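PDB 6BLK: signal transduction histidine-protein kinase/phosphatase MprB from Mycobacterium hassiacum, which probably uses ATP to phosphorylate a protein histidine, and probably removes phosphate too, as the membrane sensor of the MprAB two-component stress-response system. Local coordinates for residues P8-M11 with T12-I15; L55-A58 with A59-S62; G90-P93 with Q94-H97; F104-A107 with S108-S111. One frame throughout, in Å; residues are numbered along the deposited sequence.

Contact 1 of 4, residues P8-M11 with T12-I15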
loop_
_atom_site.group_PDB
_atom_site.type_symbol
_atom_site.label_atom_id
_atom_site.label_comp_id
_atom_site.label_asym_id
_atom_site.label_seq_id
_atom_site.Cartn_x
_atom_site.Cartn_y
_atom_site.Cartn_z
ATOM N N PRO A 8 -6.386 18.239 7.603
ATOM C CA PRO A 8 -5.771 17.212 8.463
ATOM C C PRO A 8 -6.441 15.864 8.263
ATOM O O PRO A 8 -7.671 15.761 8.250
ATOM C CB PRO A 8 -5.986 17.752 9.885
ATOM C CG PRO A 8 -6.285 19.173 9.726
ATOM C CD PRO A 8 -6.920 19.364 8.394
ATOM N N VAL A 9 -5.611 14.830 8.068
ATOM C CA VAL A 9 -6.052 13.457 7.788
ATOM C C VAL A 9 -5.457 12.517 8.839
ATOM O O VAL A 9 -4.229 12.408 8.960
ATOM C CB VAL A 9 -5.653 12.995 6.376
ATOM C CG1 VAL A 9 -6.081 11.582 6.155
ATOM C CG2 VAL A 9 -6.285 13.874 5.305
ATOM N N ASP A 10 -6.322 11.815 9.575
ATOM C CA ASP A 10 -5.906 10.808 10.561
ATOM C C ASP A 10 -5.626 9.484 9.846
ATOM O O ASP A 10 -6.537 8.836 9.350
ATOM C CB ASP A 10 -7.026 10.682 11.595
ATOM C CG ASP A 10 -6.759 9.677 12.666
ATOM O OD1 ASP A 10 -5.880 8.820 12.509
ATOM O OD2 ASP A 10 -7.489 9.733 13.681
ATOM N N MET A 11 -4.357 9.080 9.768
ATOM C CA MET A 11 -4.027 7.915 8.973
ATOM C C MET A 11 -4.517 6.630 9.623
ATOM O O MET A 11 -4.714 5.639 8.914
ATOM C CB MET A 11 -2.517 7.820 8.722
ATOM C CG MET A 11 -1.973 8.839 7.728
ATOM S SD MET A 11 -2.750 8.725 6.076
ATOM C CE MET A 11 -2.372 7.084 5.550
ATOM N N THR A 12 -4.744 6.643 10.939
ATOM C CA THR A 12 -5.322 5.470 11.584
ATOM C C THR A 12 -6.724 5.223 11.059
ATOM O O THR A 12 -7.101 4.079 10.790
ATOM C CB THR A 12 -5.333 5.641 13.095
ATOM O OG1 THR A 12 -4.005 5.885 13.570
ATOM C CG2 THR A 12 -5.907 4.399 13.757
ATOM N N GLU A 13 -7.507 6.283 10.879
ATOM C CA GLU A 13 -8.855 6.087 10.366
ATOM C C GLU A 13 -8.830 5.696 8.894
ATOM O O GLU A 13 -9.611 4.839 8.470
ATOM C CB GLU A 13 -9.692 7.344 10.591
ATOM C CG GLU A 13 -9.853 7.773 12.049
ATOM C CD GLU A 13 -11.216 7.429 12.614
ATOM O OE1 GLU A 13 -11.869 6.502 12.081
ATOM O OE2 GLU A 13 -11.640 8.096 13.587
ATOM N N VAL A 14 -7.938 6.303 8.102
ATOM C CA VAL A 14 -7.829 5.965 6.691
ATOM C C VAL A 14 -7.524 4.485 6.526
ATOM O O VAL A 14 -8.166 3.781 5.737
ATOM C CB VAL A 14 -6.758 6.842 6.021
ATOM C CG1 VAL A 14 -6.426 6.329 4.646
ATOM C CG2 VAL A 14 -7.257 8.263 5.957
ATOM N N ILE A 15 -6.544 3.991 7.275
ATOM C CA ILE A 15 -6.164 2.588 7.156
ATOM C C ILE A 15 -7.281 1.687 7.659
ATOM O O ILE A 15 -7.574 0.662 7.041
ATOM C CB ILE A 15 -4.841 2.344 7.891
ATOM C CG1 ILE A 15 -3.738 3.164 7.221
ATOM C CG2 ILE A 15 -4.530 0.870 7.908
ATOM C CD1 ILE A 15 -2.475 3.274 8.034
HETATM O O HOH W 1 -4.332 8.349 14.779
#
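The carboxylate of Asp10 and that of Glu13 stand almost perpendicular, their planes 82° apart, and CG of Glu13 lies over one face of the Asp10 group, 3.5 Å from its OD2. Thr12 N approaches Asp10 OD1 from that same side of the plane, while a water reaches OD1 from the other. This is a helix N-cap: Asp10 ends strand 7-10, and helix 11-25 follows directly. With CG anti to the backbone N (chi1 179°), the short acidic side chain curls over the first turn, where amide N-H groups lack helical acceptors. OD1 takes weak bonds from Thr12 N (2.9 Å) and Glu13 N (3.4 Å), and aspartate suits the place because its negative charge probably also meets the positive end of the helix dipole. The carboxylates of Asp10 and Glu13 come within 4.5 Å (OD2 to OE2), so the like charges probably repel each other mildly. Main-chain bonds start the helix, with Val14 N donating to Asp10 O and Ile15 N to Met11 O.

On the inner side, apolar residues take over. Val9 CG1 touches Val14 CG2 at 3.5 Å, branched methyls filling the corner between strand and helix. Met11, bent at chi2 and chi3, brings its flexible tip CE to 4.2 Å from Val14 CG1, and packs further on Val40, Leu47 and Leu72, which belong to strand 30-40, helix 44-60 and strand 67-76. The water bridging the cap gives a hydrogen to Asp10 OD1 and lies 2.8 Å from Thr12 OG1.

Contact 2 of 4, residues L55-A58 with A59-S62. With MG (magnesium ion), chain F; ATP (adenosine-5'-triphosphate), chain E.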
loop_
_atom_site.group_PDB
_atom_site.type_symbol
_atom_site.label_atom_id
_atom_site.label_comp_id
_atom_site.label_asym_id
_atom_site.label_seq_id
_atom_site.Cartn_x
_atom_site.Cartn_y
_atom_site.Cartn_z
ATOM N N LEU A 55 -3.719 -2.458 -0.495
ATOM C CA LEU A 55 -4.279 -3.579 0.252
ATOM C C LEU A 55 -4.967 -4.554 -0.674
ATOM O O LEU A 55 -4.896 -5.768 -0.456
ATOM C CB LEU A 55 -5.253 -3.107 1.313
ATOM C CG LEU A 55 -4.631 -2.363 2.490
ATOM C CD1 LEU A 55 -5.756 -1.841 3.360
ATOM C CD2 LEU A 55 -3.694 -3.248 3.317
ATOM N N ASP A 56 -5.659 -4.046 -1.698
ATOM C CA ASP A 56 -6.356 -4.929 -2.623
ATOM C C ASP A 56 -5.376 -5.840 -3.357
ATOM O O ASP A 56 -5.641 -7.039 -3.512
ATOM C CB ASP A 56 -7.180 -4.121 -3.617
ATOM C CG ASP A 56 -8.045 -4.995 -4.477
ATOM O OD1 ASP A 56 -8.930 -5.659 -3.896
ATOM O OD2 ASP A 56 -7.817 -5.014 -5.708
ATOM N N ASN A 57 -4.226 -5.302 -3.799
ATOM C CA ASN A 57 -3.209 -6.130 -4.449
ATOM C C ASN A 57 -2.652 -7.148 -3.481
ATOM O O ASN A 57 -2.456 -8.320 -3.837
ATOM C CB ASN A 57 -2.056 -5.281 -5.008
ATOM C CG ASN A 57 -2.483 -4.390 -6.138
ATOM O OD1 ASN A 57 -3.491 -4.645 -6.809
ATOM N ND2 ASN A 57 -1.716 -3.322 -6.359
ATOM N N ALA A 58 -2.411 -6.725 -2.245
ATOM C CA ALA A 58 -1.844 -7.636 -1.271
ATOM C C ALA A 58 -2.785 -8.808 -1.072
ATOM O O ALA A 58 -2.344 -9.959 -0.976
ATOM C CB ALA A 58 -1.582 -6.903 0.053
ATOM N N ALA A 59 -4.086 -8.533 -1.022
ATOM C CA ALA A 59 -5.066 -9.603 -0.843
ATOM C C ALA A 59 -5.157 -10.481 -2.084
ATOM O O ALA A 59 -5.199 -11.712 -1.977
ATOM C CB ALA A 59 -6.443 -9.029 -0.499
ATOM N N LYS A 60 -5.163 -9.871 -3.266
ATOM C CA LYS A 60 -5.408 -10.633 -4.493
ATOM C C LYS A 60 -4.400 -11.751 -4.635
ATOM O O LYS A 60 -4.756 -12.901 -4.970
ATOM C CB LYS A 60 -5.354 -9.723 -5.733
ATOM C CG LYS A 60 -6.627 -8.943 -5.967
ATOM C CD LYS A 60 -6.423 -7.847 -7.024
ATOM C CE LYS A 60 -6.186 -8.415 -8.395
ATOM N NZ LYS A 60 -5.974 -7.364 -9.473
ATOM N N TRP A 61 -3.133 -11.433 -4.388
ATOM C CA TRP A 61 -2.038 -12.361 -4.601
ATOM C C TRP A 61 -1.557 -13.018 -3.303
ATOM O O TRP A 61 -0.503 -13.654 -3.301
ATOM C CB TRP A 61 -0.910 -11.657 -5.356
ATOM C CG TRP A 61 -1.297 -11.449 -6.810
ATOM C CD1 TRP A 61 -1.318 -12.399 -7.788
ATOM C CD2 TRP A 61 -1.738 -10.227 -7.435
ATOM N NE1 TRP A 61 -1.750 -11.851 -8.978
ATOM C CE2 TRP A 61 -2.002 -10.516 -8.790
ATOM C CE3 TRP A 61 -1.925 -8.917 -6.974
ATOM C CZ2 TRP A 61 -2.462 -9.555 -9.681
ATOM C CZ3 TRP A 61 -2.377 -7.960 -7.865
ATOM C CH2 TRP A 61 -2.638 -8.282 -9.202
ATOM N N SER A 62 -2.304 -12.897 -2.244
ATOM C CA SER A 62 -2.048 -13.639 -1.004
ATOM C C SER A 62 -2.457 -15.091 -1.173
ATOM O O SER A 62 -3.560 -15.356 -1.659
ATOM C CB SER A 62 -2.851 -13.089 0.147
ATOM O OG SER A 62 -2.252 -11.946 0.739
HETATM MG MG MG F . -4.436 -3.543 -8.342
HETATM P PG ATP E . -6.263 -2.756 -10.928
HETATM O O1G ATP E . -5.437 -2.476 -9.687
HETATM O O2G ATP E . -6.334 -1.657 -11.998
HETATM O O3G ATP E . -7.611 -3.400 -10.648
HETATM P PB ATP E . -4.067 -4.670 -11.222
HETATM O O1B ATP E . -3.747 -5.717 -12.274
HETATM O O2B ATP E . -4.344 -5.053 -9.810
HETATM O O3B ATP E . -5.431 -3.918 -11.711
HETATM P PA ATP E . -2.008 -2.835 -10.219
HETATM O O1A ATP E . -1.547 -1.499 -10.793
HETATM O O2A ATP E . -2.683 -2.831 -8.870
HETATM O O3A ATP E . -2.948 -3.491 -11.382
HETATM O "O5'" ATP E . -0.780 -3.810 -10.265
HETATM C "C5'" ATP E . -0.039 -3.980 -11.461
HETATM C "C4'" ATP E . 0.453 -5.421 -11.526
HETATM O "O4'" ATP E . 1.507 -5.542 -10.564
HETATM C "C3'" ATP E . -0.549 -6.534 -11.196
HETATM O "O3'" ATP E . -1.321 -6.937 -12.348
HETATM C "C2'" ATP E . 0.391 -7.628 -10.724
HETATM O "O2'" ATP E . 1.014 -8.309 -11.829
HETATM C "C1'" ATP E . 1.481 -6.854 -10.017
HETATM N N9 ATP E . 1.256 -6.706 -8.568
HETATM C C8 ATP E . 0.846 -5.586 -7.881
HETATM N N7 ATP E . 0.809 -5.843 -6.542
HETATM C C5 ATP E . 1.204 -7.126 -6.386
HETATM C C6 ATP E . 1.407 -7.970 -5.229
HETATM N N6 ATP E . 1.122 -7.486 -4.012
HETATM N N1 ATP E . 1.834 -9.213 -5.441
HETATM C C2 ATP E . 2.094 -9.686 -6.674
HETATM N N3 ATP E . 1.950 -8.954 -7.787
HETATM C C4 ATP E . 1.518 -7.676 -7.691
HETATM O O HOH W 2 -6.316 -4.625 -7.746
HETATM O O HOH W 3 -4.762 -2.025 -6.916
#
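Lys60 reaches past Asp56, and its CD comes within 3.4 Å of OD2 of that aspartate, but the two charged ends stay 4.8 Å apart (Asp56 OD2 to Lys60 NZ), joined instead by a water. That water is also a ligand of the magnesium ion, so Asp56 acts in the second shell: it accepts a hydrogen from a metal-bound water and helps to orient it.

Metal binding centres on Asn57. Its OD1 coordinates magnesium at 2.1 Å; one oxygen from each of the three ATP phosphates and two waters complete six ligands. An amide suits this position because it has a second function: ND2 donates to ATP O2A at 2.7 Å, which fixes the rotation of the group. Lys60, bent at chi3 (68°), brings NZ to 2.8 Å from ATP O2B, setting a positive charge against the phosphates.

Van der Waals contact belongs to Trp61. ATP lies over one face of the indole, with N3 offset toward the rim, and Lys60 CB sits near the rim of the opposite face; Asn57 CB meets the edge in plane.

Hydrogen bonds finish the helix. The last clear i-to-i+4 bond runs from Trp61 N to Asn57 O, and Ser62 N then donates to Ala59 O. Ser62 turns its OG back to donate to Ala58 O at 2.6 Å, a compact polar closure just beyond the last turn, while Trp61 NE1 donates to Arg110 O. An asparagine that chelates the metal near the end of a helix is the hallmark of the N box of the Bergerat (GHKL) ATP-binding fold, here the catalytic domain of the kinase.

Contact 3 of 4, residues G90-P93 with Q94-H97; sequences GIPP and QERH
Arg96 lays one face of its guanidinium over Pro93, with CA of that proline 3.6 Å above the plane and toward the rim, the two side chains running side by side. The long chain, extended from CG to NE, carries the group back along the turn, where NE and NH2 grip the single carbonyl oxygen of Ile91 side-on. NE is 3.0 Å from Ile91 O and NH2 3.2 Å, both with the acceptor close to the guanidinium plane. Arginine fits because it bonds at its edge while its face packs on a proline; it also makes a cation-pi contact with Tyr137.

Pro92 is flanked by two polar side chains. The amide of Gln94 lies beside the CB-CG edge of its ring, NE2 3.5 Å from CG, and Glu95 OE1 passes 3.3 Å from CD before bonding to Ser106 OG. Ile91 CG2 meets Glu95 CB at 3.9 Å, the side chains crossing at about a right angle. Pro93, its phi fixed, suits the start of a 3-10 turn and accepts from Arg96 N; Pro92 O, just before, accepts from Glu95 N. Gly90 ends the G1 box that begins at Asp86, characteristic of the histidine kinase ATP pocket, and Ile91, which follows, touches ATP.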
loop_
_atom_site.group_PDB
_atom_site.type_symbol
_atom_site.label_atom_id
_atom_site.label_comp_id
_atom_site.label_asym_id
_atom_site.label_seq_id
_atom_site.Cartn_x
_atom_site.Cartn_y
_atom_site.Cartn_z
ATOM N N GLY A 90 5.867 -12.081 -4.850
ATOM C CA GLY A 90 6.810 -10.992 -4.917
ATOM C C GLY A 90 6.996 -10.500 -6.342
ATOM O O GLY A 90 6.722 -11.190 -7.315
ATOM N N ILE A 91 7.469 -9.271 -6.453
ATOM C CA ILE A 91 7.785 -8.663 -7.746
ATOM C C ILE A 91 9.304 -8.664 -7.891
ATOM O O ILE A 91 9.990 -8.063 -7.056
ATOM C CB ILE A 91 7.215 -7.243 -7.859
ATOM C CG1 ILE A 91 5.678 -7.311 -7.864
ATOM C CG2 ILE A 91 7.743 -6.552 -9.133
ATOM C CD1 ILE A 91 4.976 -5.965 -7.736
ATOM N N PRO A 92 9.860 -9.323 -8.909
ATOM C CA PRO A 92 11.320 -9.506 -8.966
ATOM C C PRO A 92 12.043 -8.206 -9.275
ATOM O O PRO A 92 11.441 -7.251 -9.790
ATOM C CB PRO A 92 11.501 -10.524 -10.104
ATOM C CG PRO A 92 10.306 -10.305 -10.985
ATOM C CD PRO A 92 9.176 -9.914 -10.069
ATOM N N PRO A 93 13.350 -8.134 -8.991
ATOM C CA PRO A 93 14.062 -6.852 -9.123
ATOM C C PRO A 93 13.945 -6.184 -10.480
ATOM O O PRO A 93 13.822 -4.954 -10.536
ATOM C CB PRO A 93 15.516 -7.243 -8.821
ATOM C CG PRO A 93 15.397 -8.446 -7.980
ATOM C CD PRO A 93 14.231 -9.189 -8.460
ATOM N N GLN A 94 13.995 -6.946 -11.571
ATOM C CA GLN A 94 14.061 -6.347 -12.900
ATOM C C GLN A 94 12.763 -5.645 -13.293
ATOM O O GLN A 94 12.803 -4.690 -14.077
ATOM C CB GLN A 94 14.432 -7.415 -13.942
ATOM C CG GLN A 94 13.429 -8.551 -14.145
ATOM C CD GLN A 94 13.573 -9.703 -13.132
ATOM O OE1 GLN A 94 14.329 -9.611 -12.152
ATOM N NE2 GLN A 94 12.850 -10.799 -13.381
ATOM N N GLU A 95 11.627 -6.083 -12.748
ATOM C CA GLU A 95 10.323 -5.483 -13.007
ATOM C C GLU A 95 10.022 -4.285 -12.118
ATOM O O GLU A 95 9.001 -3.624 -12.334
ATOM C CB GLU A 95 9.211 -6.516 -12.794
ATOM C CG GLU A 95 9.226 -7.673 -13.769
ATOM C CD GLU A 95 8.041 -8.592 -13.609
ATOM O OE1 GLU A 95 7.397 -8.599 -12.528
ATOM O OE2 GLU A 95 7.732 -9.312 -14.586
ATOM N N ARG A 96 10.815 -4.032 -11.088
ATOM C CA ARG A 96 10.385 -3.070 -10.079
ATOM C C ARG A 96 10.298 -1.649 -10.636
ATOM O O ARG A 96 9.699 -0.799 -9.976
ATOM C CB ARG A 96 11.290 -3.119 -8.851
ATOM C CG ARG A 96 11.056 -4.354 -7.996
ATOM C CD ARG A 96 12.000 -4.482 -6.887
ATOM N NE ARG A 96 11.891 -5.819 -6.352
ATOM C CZ ARG A 96 12.812 -6.392 -5.610
ATOM N NH1 ARG A 96 13.917 -5.746 -5.292
ATOM N NH2 ARG A 96 12.619 -7.647 -5.218
ATOM N N HIS A 97 10.816 -1.408 -11.853
ATOM C CA HIS A 97 10.722 -0.128 -12.557
ATOM C C HIS A 97 9.480 -0.013 -13.453
ATOM O O HIS A 97 9.221 1.067 -14.010
ATOM C CB HIS A 97 11.982 0.088 -13.422
ATOM C CG HIS A 97 12.091 -0.872 -14.562
ATOM N ND1 HIS A 97 11.329 -0.766 -15.708
ATOM C CD2 HIS A 97 12.854 -1.978 -14.720
ATOM C CE1 HIS A 97 11.625 -1.763 -16.526
ATOM N NE2 HIS A 97 12.548 -2.511 -15.949
#

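Contact 4 of 4, residues F104-A107 with S108-S111. With ATP (adenosine-5'-triphosphate), chain E.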
loop_
_atom_site.group_PDB
_atom_site.type_symbol
_atom_site.label_atom_id
_atom_site.label_comp_id
_atom_site.label_asym_id
_atom_site.label_seq_id
_atom_site.Cartn_x
_atom_site.Cartn_y
_atom_site.Cartn_z
ATOM N N PHE A 104 1.140 -2.194 -16.320
ATOM C CA PHE A 104 2.098 -3.213 -15.908
ATOM C C PHE A 104 1.388 -4.470 -15.427
ATOM O O PHE A 104 0.353 -4.403 -14.764
ATOM C CB PHE A 104 3.005 -2.684 -14.799
ATOM C CG PHE A 104 3.827 -3.765 -14.145
ATOM C CD1 PHE A 104 4.776 -4.458 -14.876
ATOM C CD2 PHE A 104 3.638 -4.099 -12.817
ATOM C CE1 PHE A 104 5.528 -5.452 -14.296
ATOM C CE2 PHE A 104 4.389 -5.082 -12.238
ATOM C CZ PHE A 104 5.335 -5.764 -12.979
ATOM N N ARG A 105 1.933 -5.628 -15.823
ATOM C CA ARG A 105 1.449 -6.934 -15.391
ATOM C C ARG A 105 2.667 -7.818 -15.168
ATOM O O ARG A 105 3.436 -8.052 -16.107
ATOM C CB ARG A 105 0.519 -7.522 -16.461
ATOM C CG ARG A 105 -0.548 -8.459 -15.966
ATOM C CD ARG A 105 -1.556 -8.712 -17.071
ATOM N NE ARG A 105 -2.578 -9.665 -16.646
ATOM C CZ ARG A 105 -3.781 -9.360 -16.172
ATOM N NH1 ARG A 105 -4.177 -8.101 -16.035
ATOM N NH2 ARG A 105 -4.608 -10.336 -15.832
ATOM N N SER A 106 2.844 -8.313 -13.941
ATOM C CA SER A 106 3.973 -9.179 -13.614
ATOM C C SER A 106 3.773 -10.607 -14.134
ATOM O O SER A 106 2.729 -11.221 -13.912
ATOM C CB SER A 106 4.167 -9.215 -12.099
ATOM O OG SER A 106 5.279 -10.021 -11.747
ATOM N N ALA A 107 4.804 -11.134 -14.795
ATOM C CA ALA A 107 4.806 -12.537 -15.196
ATOM C C ALA A 107 4.922 -13.482 -14.002
ATOM O O ALA A 107 4.615 -14.674 -14.146
ATOM C CB ALA A 107 5.954 -12.791 -16.170
ATOM N N SER A 108 5.353 -12.975 -12.831
ATOM C CA SER A 108 5.495 -13.797 -11.620
ATOM C C SER A 108 4.184 -14.005 -10.882
ATOM O O SER A 108 4.097 -14.899 -10.030
ATOM C CB SER A 108 6.495 -13.159 -10.633
ATOM O OG SER A 108 7.812 -13.088 -11.165
ATOM N N ALA A 109 3.182 -13.185 -11.160
ATOM C CA ALA A 109 1.923 -13.200 -10.441
ATOM C C ALA A 109 0.845 -13.763 -11.350
ATOM O O ALA A 109 0.835 -13.487 -12.552
ATOM C CB ALA A 109 1.549 -11.790 -9.974
ATOM N N ARG A 110 -0.061 -14.551 -10.781
ATOM C CA ARG A 110 -1.069 -15.195 -11.615
ATOM C C ARG A 110 -2.025 -14.152 -12.188
ATOM O O ARG A 110 -2.303 -13.118 -11.567
ATOM C CB ARG A 110 -1.814 -16.271 -10.824
ATOM C CG ARG A 110 -2.869 -15.805 -9.854
ATOM C CD ARG A 110 -3.625 -17.026 -9.315
ATOM N NE ARG A 110 -4.702 -16.659 -8.400
ATOM C CZ ARG A 110 -5.966 -16.437 -8.760
ATOM N NH1 ARG A 110 -6.338 -16.536 -10.035
ATOM N NH2 ARG A 110 -6.865 -16.115 -7.832
ATOM N N SER A 111 -2.481 -14.397 -13.412
ATOM C CA SER A 111 -3.318 -13.427 -14.103
ATOM C C SER A 111 -4.692 -13.356 -13.461
ATOM O O SER A 111 -5.361 -14.380 -13.274
ATOM C CB SER A 111 -3.450 -13.791 -15.590
ATOM O OG SER A 111 -4.199 -12.810 -16.307
HETATM P PG ATP E . -6.263 -2.756 -10.928
HETATM O O1G ATP E . -5.437 -2.476 -9.687
HETATM O O2G ATP E . -6.334 -1.657 -11.998
HETATM O O3G ATP E . -7.611 -3.400 -10.648
HETATM P PB ATP E . -4.067 -4.670 -11.222
HETATM O O1B ATP E . -3.747 -5.717 -12.274
HETATM O O2B ATP E . -4.344 -5.053 -9.810
HETATM O O3B ATP E . -5.431 -3.918 -11.711
HETATM P PA ATP E . -2.008 -2.835 -10.219
HETATM O O1A ATP E . -1.547 -1.499 -10.793
HETATM O O2A ATP E . -2.683 -2.831 -8.870
HETATM O O3A ATP E . -2.948 -3.491 -11.382
HETATM O "O5'" ATP E . -0.780 -3.810 -10.265
HETATM C "C5'" ATP E . -0.039 -3.980 -11.461
HETATM C "C4'" ATP E . 0.453 -5.421 -11.526
HETATM O "O4'" ATP E . 1.507 -5.542 -10.564
HETATM C "C3'" ATP E . -0.549 -6.534 -11.196
HETATM O "O3'" ATP E . -1.321 -6.937 -12.348
HETATM C "C2'" ATP E . 0.391 -7.628 -10.724
HETATM O "O2'" ATP E . 1.014 -8.309 -11.829
HETATM C "C1'" ATP E . 1.481 -6.854 -10.017
HETATM N N9 ATP E . 1.256 -6.706 -8.568
HETATM C C8 ATP E . 0.846 -5.586 -7.881
HETATM N N7 ATP E . 0.809 -5.843 -6.542
HETATM C C5 ATP E . 1.204 -7.126 -6.386
HETATM C C6 ATP E . 1.407 -7.970 -5.229
HETATM N N6 ATP E . 1.122 -7.486 -4.012
HETATM N N1 ATP E . 1.834 -9.213 -5.441
HETATM C C2 ATP E . 2.094 -9.686 -6.674
HETATM N N3 ATP E . 1.950 -8.954 -7.787
HETATM C C4 ATP E . 1.518 -7.676 -7.691
#
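A type I beta turn from Ser106 to Ala109 shapes one wall of the ATP pocket, and Ser106 shapes the turn in its own right. Its OG, anti to the backbone N (chi1 -178°), accepts from Ser108 N at 3.1 Å, closing an ST turn inside the beta turn. The main-chain bond of the beta turn itself, from Ala109 N to Ser106 O, is long and weak at 3.4 Å, and the side-chain bond is the shorter of the two. Serine suits the position: it is short enough to reach back to the chain, and its hydroxyl is also held by Glu95. With the turn so fixed, Ser106 N points at the nucleotide and donates to the ribose O2' at 2.8 Å.

Other residues enclose the sugar and the base. Phe104 brings CD2 to 3.4 Å from ribose O4', while Ala109 sets CB 3.6 Å from the adenine N3, a small methyl that lets the chain pass close to the base.

Arg105 spans the loop. Its chain, extended from CG to NE, ends in a guanidinium whose NH2 donates to Ser111 OG at 2.6 Å; the bond is nearly straight (166°), and the hydroxyl lies close to the guanidinium plane. NH2 also reaches Met112 O and NH1 reaches Gly114 O, so one arginine ties three points of the chain together.

This irregular loop lies between strand 79-85 and helix 118-128, with Ala109 packed against Trp61 at the end of helix 44-60.

In the fold
Contact 2 is buried at the end of helix 44-60, and contact 1 partly so where strand 7-10 meets helix 11-25; contacts 3 and 4 are surface turns of the long loop before helix 118-128. Contact 1 lies away from the ATP site, its centre about 29 Å and 31 Å from those of contacts 3 and 4, and combines a polar cap with an apolar inner side. Contacts 2 and 4 both hold ATP, the first by metal, charge and an indole face, the second by a main-chain N-H and apolar contacts. Contact 3 meets contact 4 through Glu95 and Pro92, and contact 4 meets contact 2 through Arg110 and Ala109.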